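Local atomic coordinates of luciferase-like monooxygenase (Streptomyces bottropensis, PDB entry 7BIP), a protein that probably acts as a luciferase-like monooxygenase that inserts oxygen during biosynthesis of the aromatic polyketide rishirilide. Residues 314-317 with 318-321. Residues are numbered along the deposited sequence; the frame is centred on the assembly and turned at random.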
loop_
_atom_site.group_PDB
_atom_site.type_symbol
_atom_site.label_atom_id
_atom_site.label_comp_id
_atom_site.label_asym_id
_atom_site.label_seq_id
_atom_site.Cartn_x
_atom_site.Cartn_y
_atom_site.Cartn_z
ATOM N N GLY A 314 -23.240 21.950 18.851
ATOM C CA GLY A 314 -23.672 22.375 20.174
ATOM C C GLY A 314 -23.450 21.323 21.243
ATOM O O GLY A 314 -23.142 21.657 22.391
ATOM N N TRP A 315 -23.590 20.041 20.887
ATOM C CA TRP A 315 -23.376 18.982 21.869
ATOM C C TRP A 315 -21.898 18.706 22.108
ATOM O O TRP A 315 -21.482 18.481 23.250
ATOM C CB TRP A 315 -24.038 17.677 21.421
ATOM C CG TRP A 315 -25.501 17.750 21.194
ATOM C CD1 TRP A 315 -26.390 18.602 21.783
ATOM C CD2 TRP A 315 -26.260 16.925 20.304
ATOM N NE1 TRP A 315 -27.659 18.360 21.310
ATOM C CE2 TRP A 315 -27.605 17.336 20.397
ATOM C CE3 TRP A 315 -25.931 15.882 19.429
ATOM C CZ2 TRP A 315 -28.624 16.734 19.654
ATOM C CZ3 TRP A 315 -26.941 15.281 18.695
ATOM C CH2 TRP A 315 -28.272 15.711 18.810
ATOM N N PHE A 316 -21.102 18.672 21.043
ATOM C CA PHE A 316 -19.763 18.111 21.108
ATOM C C PHE A 316 -18.651 19.137 21.006
ATOM O O PHE A 316 -17.506 18.807 21.326
ATOM C CB PHE A 316 -19.562 17.077 19.985
ATOM C CG PHE A 316 -20.537 15.934 20.021
ATOM C CD1 PHE A 316 -21.131 15.535 21.211
ATOM C CD2 PHE A 316 -20.853 15.244 18.852
ATOM C CE1 PHE A 316 -22.033 14.480 21.234
ATOM C CE2 PHE A 316 -21.749 14.198 18.870
ATOM C CZ PHE A 316 -22.332 13.802 20.054
ATOM N N GLY A 317 -18.943 20.353 20.569
ATOM C CA GLY A 317 -17.889 21.296 20.273
ATOM C C GLY A 317 -17.401 21.130 18.848
ATOM O O GLY A 317 -18.003 20.431 18.027
ATOM N N ASP A 318 -16.283 21.784 18.551
ATOM C CA ASP A 318 -15.707 21.709 17.211
ATOM C C ASP A 318 -14.831 20.470 17.064
ATOM O O ASP A 318 -13.989 20.192 17.922
ATOM C CB ASP A 318 -14.895 22.967 16.922
ATOM C CG ASP A 318 -15.761 24.126 16.514
ATOM O OD1 ASP A 318 -16.467 24.002 15.494
ATOM O OD2 ASP A 318 -15.748 25.154 17.220
ATOM N N PHE A 319 -15.020 19.725 15.978
ATOM C CA PHE A 319 -14.222 18.521 15.737
ATOM C C PHE A 319 -14.247 18.226 14.239
ATOM O O PHE A 319 -14.726 19.038 13.439
ATOM C CB PHE A 319 -14.722 17.347 16.594
ATOM C CG PHE A 319 -16.114 16.869 16.243
ATOM C CD1 PHE A 319 -16.292 15.739 15.457
ATOM C CD2 PHE A 319 -17.236 17.537 16.709
ATOM C CE1 PHE A 319 -17.563 15.295 15.129
ATOM C CE2 PHE A 319 -18.514 17.093 16.386
ATOM C CZ PHE A 319 -18.675 15.964 15.590
ATOM N N THR A 320 -13.691 17.078 13.857
ATOM C CA THR A 320 -13.543 16.673 12.463
ATOM C C THR A 320 -14.552 15.575 12.138
ATOM O O THR A 320 -14.529 14.504 12.757
ATOM C CB THR A 320 -12.117 16.194 12.204
ATOM O OG1 THR A 320 -11.200 17.266 12.482
ATOM C CG2 THR A 320 -11.957 15.749 10.762
ATOM N N ILE A 321 -15.432 15.840 11.168
ATOM C CA ILE A 321 -16.427 14.865 10.723
ATOM C C ILE A 321 -15.967 14.274 9.400
ATOM O O ILE A 321 -15.538 15.014 8.504
ATOM C CB ILE A 321 -17.815 15.509 10.562
ATOM C CG1 ILE A 321 -18.483 15.710 11.927
ATOM C CG2 ILE A 321 -18.704 14.643 9.643
ATOM C CD1 ILE A 321 -19.825 16.455 11.889
#
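Phe316 closes helix 302-316, Gly317 breaks it with a positive phi of 87°, and the chain runs through Asp318 and Phe319 straight into strand 320-324. A side chain at Gly317 would be jammed against the carbonyl oxygen of Phe316, so these backbone angles call for a glycine. Across this bend the CA-CB bonds of Phe316 and Phe319 each point toward the other segment, and the side chains cross at an angle. Phe319 CE2 lies 3.7 Å from Phe316 CB, which sits obliquely to the Phe319 ring, and the same CE2 is 3.9 Å from Phe316 CD2, meeting that ring at its rim near the ring plane. The two rings are oblique, with centroids 6.0 Å apart and planes at 60°, a pairing neither stacked nor edge-to-face. In Phe319, CG sits between the backbone N and the carbonyl carbon (chi1 66°), which swings the ring back toward the helix end, with CD2 3.3 Å from Gly317 O in the ring plane. That oxygen is buried without a hydrogen-bond partner in the model, and the C-H edge of the ring is what it faces here. Phe316 also packs on Leu209 of helix 202-218, and both phenylalanines rest on Met230 of strand 228-236. With an alanine at Phe319 the ring is gone, and a gap would probably open beside Phe316 CB and Met230. Asp318 OD1 accepts a hydrogen bond from Met1 N and forms a salt bridge with Arg313 NE. This short helix-to-strand connection belongs to the TIM-barrel fold of luciferase-like monooxygenases, delivering the chain into a parallel strand between strands 2-6 and 228-236.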